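Local structure of acyl-ACP thioesterase (Bacteroides thetaiotaomicron, 2ESS) at the interface of chains A and B. The protein hydrolyses the thioester of fatty acyl-acyl carrier proteins, releasing free fatty acids. Sequence-based numbering; all coordinates share one arbitrary frame. Chains: chain A/B, acyl-ACP thioesterase.

Contact 1: the interface of chains A and B. Residues chain A 33, 36, 171, 177-179; chain B 17-18, 20.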
# COMPACT_ATOMS: atom_id res chain seq x y z
N ASN A 33 -3.65 7.82 -0.75
CA ASN A 33 -3.44 7.08 -2.01
C ASN A 33 -4.71 7.09 -2.88
O ASN A 33 -4.66 7.47 -4.07
CB ASN A 33 -2.97 5.63 -1.77
CG ASN A 33 -2.65 4.88 -3.10
OD1 ASN A 33 -1.83 5.33 -3.87
ND2 ASN A 33 -3.34 3.79 -3.36
N LEU A 36 -5.48 10.79 -4.21
CA LEU A 36 -4.58 11.20 -5.28
C LEU A 36 -4.80 10.42 -6.57
O LEU A 36 -4.79 10.99 -7.65
CB LEU A 36 -3.12 11.13 -4.80
CG LEU A 36 -2.82 12.02 -3.58
CD1 LEU A 36 -1.30 11.98 -3.18
CD2 LEU A 36 -3.28 13.47 -3.86
N ASP A 171 9.44 6.25 -5.66
CA ASP A 171 8.59 6.14 -6.85
C ASP A 171 9.39 6.16 -8.16
O ASP A 171 10.65 6.16 -8.16
CB ASP A 171 7.51 7.25 -6.85
CG ASP A 171 8.09 8.69 -7.05
OD1 ASP A 171 9.20 8.93 -7.58
OD2 ASP A 171 7.37 9.62 -6.64
N ASN A 177 7.90 8.99 -2.12
CA ASN A 177 6.59 9.32 -2.59
C ASN A 177 5.72 9.98 -1.50
O ASN A 177 6.01 9.89 -0.30
CB ASN A 177 5.97 8.14 -3.39
CG ASN A 177 5.24 7.13 -2.54
OD1 ASN A 177 4.53 7.49 -1.64
ND2 ASN A 177 5.34 5.84 -2.91
N SER A 178 4.73 10.72 -1.97
CA SER A 178 3.82 11.49 -1.13
C SER A 178 3.21 10.72 0.03
O SER A 178 3.08 11.24 1.16
CB SER A 178 2.65 11.97 -2.00
OG SER A 178 3.12 12.75 -3.05
N ILE A 179 2.83 9.47 -0.26
CA ILE A 179 2.16 8.60 0.70
C ILE A 179 3.11 8.03 1.73
O ILE A 179 2.74 7.83 2.88
CB ILE A 179 1.43 7.45 -0.04
CG1 ILE A 179 0.43 8.03 -1.03
CG2 ILE A 179 0.69 6.56 0.92
CD1 ILE A 179 -0.44 9.10 -0.44
N PRO B 17 0.64 4.54 -9.51
CA PRO B 17 1.94 5.19 -9.29
C PRO B 17 2.56 5.00 -7.92
O PRO B 17 3.80 4.96 -7.79
CB PRO B 17 1.60 6.68 -9.50
CG PRO B 17 0.42 6.67 -10.37
CD PRO B 17 -0.38 5.52 -9.93
N PHE B 18 1.74 4.87 -6.89
CA PHE B 18 2.30 4.67 -5.55
C PHE B 18 2.53 3.21 -5.23
O PHE B 18 2.93 2.86 -4.13
CB PHE B 18 1.40 5.36 -4.49
CG PHE B 18 1.38 6.86 -4.62
CD1 PHE B 18 2.56 7.56 -4.82
CD2 PHE B 18 0.20 7.56 -4.58
CE1 PHE B 18 2.54 8.93 -4.97
CE2 PHE B 18 0.20 8.92 -4.73
CZ PHE B 18 1.37 9.60 -4.93
N VAL B 20 4.35 1.25 -7.60
CA VAL B 20 5.49 0.83 -8.42
C VAL B 20 6.79 1.34 -7.86
O VAL B 20 6.81 2.27 -7.07
CB VAL B 20 5.35 1.28 -9.89
CG1 VAL B 20 4.07 0.67 -10.50
CG2 VAL B 20 5.50 2.83 -10.04
O HOH W 1 -0.96 5.25 -6.51
O HOH W 2 5.92 4.52 -5.44
O HOH W 3 3.84 3.72 -1.62

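Contact 2: the interface of chains A and B. Residues chain A 17, 20-21, 23-24, 74-75; chain B 171-172.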
# COMPACT_ATOMS: atom_id res chain seq x y z
N PRO A 17 -7.94 -5.70 3.99
CA PRO A 17 -7.28 -6.04 5.25
C PRO A 17 -5.86 -5.52 5.43
O PRO A 17 -5.43 -5.22 6.56
CB PRO A 17 -7.26 -7.59 5.22
CG PRO A 17 -8.38 -7.94 4.34
CD PRO A 17 -8.40 -6.92 3.28
N VAL A 20 -5.85 -1.49 6.46
CA VAL A 20 -6.42 -0.98 7.71
C VAL A 20 -5.47 -1.12 8.86
O VAL A 20 -4.53 -1.90 8.80
CB VAL A 20 -7.77 -1.66 8.06
CG1 VAL A 20 -8.79 -1.43 6.93
CG2 VAL A 20 -7.56 -3.16 8.48
N ASP A 21 -5.71 -0.37 9.94
CA ASP A 21 -4.88 -0.40 11.14
C ASP A 21 -5.37 -1.40 12.16
O ASP A 21 -6.29 -2.19 11.89
CB ASP A 21 -4.73 1.01 11.75
CG ASP A 21 -6.08 1.62 12.26
OD1 ASP A 21 -7.05 0.88 12.53
OD2 ASP A 21 -6.11 2.87 12.38
N ASN A 23 -7.15 -1.07 14.67
CA ASN A 23 -8.59 -0.92 15.00
C ASN A 23 -9.51 -1.27 13.81
O ASN A 23 -10.73 -1.11 13.90
CB ASN A 23 -8.93 0.48 15.47
CG ASN A 23 -8.26 0.86 16.80
OD1 ASN A 23 -8.24 0.10 17.76
ND2 ASN A 23 -7.71 2.08 16.82
N GLY A 24 -8.94 -1.78 12.73
CA GLY A 24 -9.70 -2.19 11.53
C GLY A 24 -10.16 -1.04 10.64
O GLY A 24 -11.02 -1.22 9.82
N TYR A 74 -14.36 1.00 7.69
CA TYR A 74 -13.94 -0.22 8.37
C TYR A 74 -13.58 -1.35 7.40
O TYR A 74 -14.08 -1.42 6.27
CB TYR A 74 -15.03 -0.67 9.34
CG TYR A 74 -14.66 -1.80 10.27
CD1 TYR A 74 -14.00 -1.56 11.46
CD2 TYR A 74 -14.98 -3.12 9.95
CE1 TYR A 74 -13.66 -2.59 12.33
CE2 TYR A 74 -14.63 -4.18 10.81
CZ TYR A 74 -13.97 -3.90 12.00
OH TYR A 74 -13.63 -4.90 12.87
N GLN A 75 -12.73 -2.27 7.86
CA GLN A 75 -12.29 -3.40 7.08
C GLN A 75 -13.46 -4.07 6.37
O GLN A 75 -14.47 -4.34 6.98
CB GLN A 75 -11.58 -4.42 7.98
CG GLN A 75 -10.92 -5.52 7.21
CD GLN A 75 -10.18 -6.50 8.10
OE1 GLN A 75 -8.97 -6.42 8.24
NE2 GLN A 75 -10.91 -7.38 8.74
N ASP B 171 -1.74 -5.02 11.49
CA ASP B 171 -3.10 -5.27 11.01
C ASP B 171 -4.13 -5.33 12.14
O ASP B 171 -3.82 -5.07 13.33
CB ASP B 171 -3.16 -6.56 10.15
CG ASP B 171 -2.91 -7.87 10.97
OD1 ASP B 171 -3.09 -7.95 12.21
OD2 ASP B 171 -2.51 -8.85 10.32
N ILE B 172 -5.36 -5.68 11.76
CA ILE B 172 -6.49 -5.71 12.69
C ILE B 172 -6.31 -6.70 13.83
O ILE B 172 -6.90 -6.51 14.86
CB ILE B 172 -7.82 -6.04 11.95
CG1 ILE B 172 -9.03 -5.61 12.79
CG2 ILE B 172 -7.83 -7.54 11.47
CD1 ILE B 172 -10.39 -5.65 12.00
O HOH W 4 -6.37 -6.30 8.84

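Contact 3: the interface of chains A and B. Residues chain A 22, 186-187, 191, 194; chain B 166-167, 212.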
# COMPACT_ATOMS: atom_id res chain seq x y z
N PHE A 22 -4.75 -1.38 13.35
CA PHE A 22 -5.08 -2.35 14.37
C PHE A 22 -6.50 -2.21 14.92
O PHE A 22 -6.98 -3.15 15.54
CB PHE A 22 -4.06 -2.38 15.51
CG PHE A 22 -4.09 -1.16 16.37
CD1 PHE A 22 -4.92 -1.11 17.49
CD2 PHE A 22 -3.30 -0.06 16.07
CE1 PHE A 22 -4.95 0.01 18.30
CE2 PHE A 22 -3.32 1.06 16.89
CZ PHE A 22 -4.15 1.11 18.00
N LEU A 186 3.01 9.36 10.68
CA LEU A 186 2.03 8.71 11.56
C LEU A 186 2.67 7.66 12.42
O LEU A 186 2.19 7.43 13.52
CB LEU A 186 0.83 8.17 10.79
CG LEU A 186 0.02 9.34 10.14
CD1 LEU A 186 -1.25 8.83 9.50
CD2 LEU A 186 -0.31 10.46 11.16
N ASP A 187 3.81 7.10 12.01
CA ASP A 187 4.58 6.19 12.91
C ASP A 187 5.29 6.86 14.07
O ASP A 187 5.78 6.18 14.93
CB ASP A 187 5.61 5.34 12.13
CG ASP A 187 4.95 4.25 11.25
OD1 ASP A 187 3.84 3.81 11.59
OD2 ASP A 187 5.56 3.81 10.23
N ILE A 191 1.27 4.40 20.45
CA ILE A 191 0.16 3.54 20.17
C ILE A 191 -1.05 3.84 21.10
O ILE A 191 -2.20 3.69 20.67
CB ILE A 191 0.62 2.04 20.20
CG1 ILE A 191 -0.04 1.25 19.07
CG2 ILE A 191 0.35 1.40 21.55
CD1 ILE A 191 0.55 1.52 17.65
N TYR A 194 -3.45 6.16 19.38
CA TYR A 194 -4.30 5.49 18.41
C TYR A 194 -5.32 4.56 19.11
O TYR A 194 -6.40 4.29 18.57
CB TYR A 194 -3.43 4.69 17.45
CG TYR A 194 -2.62 5.55 16.52
CD1 TYR A 194 -3.23 6.35 15.57
CD2 TYR A 194 -1.24 5.53 16.56
CE1 TYR A 194 -2.48 7.14 14.71
CE2 TYR A 194 -0.49 6.28 15.71
CZ TYR A 194 -1.10 7.10 14.80
OH TYR A 194 -0.32 7.86 13.94
N LYS B 166 6.15 -1.00 13.84
CA LYS B 166 5.51 0.30 14.07
C LYS B 166 4.03 0.28 13.75
O LYS B 166 3.54 -0.69 13.21
CB LYS B 166 6.22 1.35 13.22
CG LYS B 166 7.61 1.69 13.72
CD LYS B 166 8.42 2.39 12.65
CE LYS B 166 9.88 2.55 13.08
NZ LYS B 166 10.66 1.27 12.97
N TYR B 167 3.33 1.36 14.06
CA TYR B 167 1.91 1.48 13.74
C TYR B 167 1.58 1.08 12.29
O TYR B 167 0.62 0.37 12.05
CB TYR B 167 1.44 2.90 14.04
CG TYR B 167 0.06 3.25 13.58
CD1 TYR B 167 -1.06 2.67 14.18
CD2 TYR B 167 -0.14 4.14 12.54
CE1 TYR B 167 -2.33 3.01 13.77
CE2 TYR B 167 -1.39 4.47 12.11
CZ TYR B 167 -2.49 3.93 12.73
OH TYR B 167 -3.73 4.25 12.29
N PHE B 212 3.43 -5.01 17.73
CA PHE B 212 3.91 -3.63 17.81
C PHE B 212 4.99 -3.50 18.86
O PHE B 212 4.84 -4.01 19.97
CB PHE B 212 2.76 -2.69 18.17
CG PHE B 212 3.23 -1.29 18.48
CD1 PHE B 212 3.65 -0.94 19.77
CD2 PHE B 212 3.27 -0.35 17.47
CE1 PHE B 212 4.13 0.35 20.05
CE2 PHE B 212 3.73 0.94 17.73
CZ PHE B 212 4.16 1.30 19.03
O HOH W 5 -1.99 -0.35 12.81
O HOH W 6 4.53 3.60 15.54

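Contact 1: the interface of chains A and B
B:Phe18, from the 3-10 helix 17-19, pushes its phenyl ring against A:Ile179, A:Asn177, A:Leu36 and A:Asn33, and hides 115 Å² of its surface. The apolar contacts come from several directions. A:Ile179 CG1 lies over one face, 3.9 Å from the ring centroid and offset toward the rim, and the two side chains meet at about a right angle. A:Leu36 comes at the far rim, where its methyl CD1 is 3.7 Å from B:Phe18 CE2. The amide of A:Asn177 leans over the CD1 rim from the same side as A:Ile179, its CG 3.5 Å from B:Phe18 CD1, with its plane turned 48° from the ring. A:Asn33 slides past in the opposite direction: with CG opposite the backbone N (chi1 -176°), its amide is carried from helix 28-45 toward the partner and OD1 reaches the ring edge, in plane.

Polar links among the residues here run through water. Water 1 joins A:Asn33 OD1 to the backbone N of B:Phe18, at 2.8 Å from each. A:Asn177 ND2 donates almost straight to water 3 (175° at H), which reaches the B:Phe18 carbonyl, and also to water 2, shared by the carbonyls of B:Pro17 and B:Val20. One amide thus ties three carbonyls of the other chain.

The patch anchors the B:Phe18 segment at the start of helix 178-186, just beyond the loop of the calcium-binding A:Asp171, and probably steadies both that loop and the deposited dimer.

Contact 2: the interface of chains A and B
The DINGH segment, a family signature whose Asp171 and His175 bind the calcium ion in this structure, sends B:Ile172 into a shallow seat formed by A:Gly24, A:Tyr74 and A:Gln75. The isoleucine hides 94 Å² there, half of the surface lost in the patch. Its CG1 branch stands anti to the backbone N (chi1 -161°), which carries the methyl CD1 into the seat. CD1 lies 3.6 Å from A:Gly24 CA, where the absence of a side chain probably leaves room for the branch. The same methyl is 3.4 Å from the phenol oxygen OH of A:Tyr74, whose side chain crosses that of B:Ile172 at about a right angle. The other branch, CG2, faces the amide of A:Gln75, with OE1 at 3.6 Å. That glutamine reaches the contact as an extended chain.

Water 4 supplies the polar link. It sits 2.7 Å from both A:Gln75 OE1 and the carbonyl O of A:Pro17, and the backbone N of B:Ile172 points to it at 3.1 Å (165° at H). Behind the seat, A:Asn23 N donates to A:Asp21 OD1 from above the carboxylate plane, which would help to keep the turn in shape.

In the fold, chain A contributes the stretch from the 3-10 helix 17-19 toward helix 28-45 and the connection between strands 58-69 and 78-88, whereas the chain B loop lies between the 3-10 helix 167-169 and helix 178-186.

Contact 3: the interface of chains A and B
The phenol OH of A:Tyr194 donates to the carbonyl O of A:Leu186 at 2.6 Å, arriving 24° from the carbonyl plane, and this bond pins the far end of a ring whose face B:Tyr167 covers. The two rings are parallel, centroids 3.8 Å apart, and so overlap face on face; the side chains themselves cross at about a right angle. B:Tyr167 CG stands opposite its backbone N (chi1 172°), which directs the ring across to A:Tyr194. At the edge of the B:Tyr167 ring stands A:Phe22, its CE2 3.8 Å from B:Tyr167 CE1. A phenylalanine in place of A:Tyr194 would probably leave the A:Leu186 carbonyl without this donor and the far end of the stacked ring less firmly anchored over B:Tyr167.

A CH-pi contact lies alongside: A:Ile191 places its methyl CD1 over the face of B:Phe212, 3.7 Å from the ring centroid. On the other flank, A:Asp187 CG packs 3.7 Å from B:Lys166 CB. The charged ends, A:Asp187 OD2 and B:Lys166 NZ, stay 6.3 Å apart and form no salt bridge.

Waters tie both ends of the B:Tyr167 backbone to chain A. Its N gives a nearly straight bond (176° at H) to water 6, which the A:Asp187 carbonyl shares, and its O meets water 5, which also touches A:Phe22 N.

The patch clamps the 3-10 helix 167-169 onto helix 191-196 and is likely to add to the hold between the two chains.

Contact 2 and contact 3 are close neighbours, their C-alpha centres about 12 Å apart, whereas contact 1 lies about 21 Å from contact 2 and 20 Å from contact 3. In both contact 1 and contact 2 the Pro17-Val20 stretch faces Asp171 of the other chain, so the two-fold twin of contact 1 adjoins contact 2, and the 21 Å holds only for the copies given. Helix 178-186 joins contact 1 to contact 3, and Phe22 of contact 3 lies in the same loop as Asp21 and Asn23 of contact 2. The calcium-binding loop therefore sits within the dimer seam, which could couple pairing to the site.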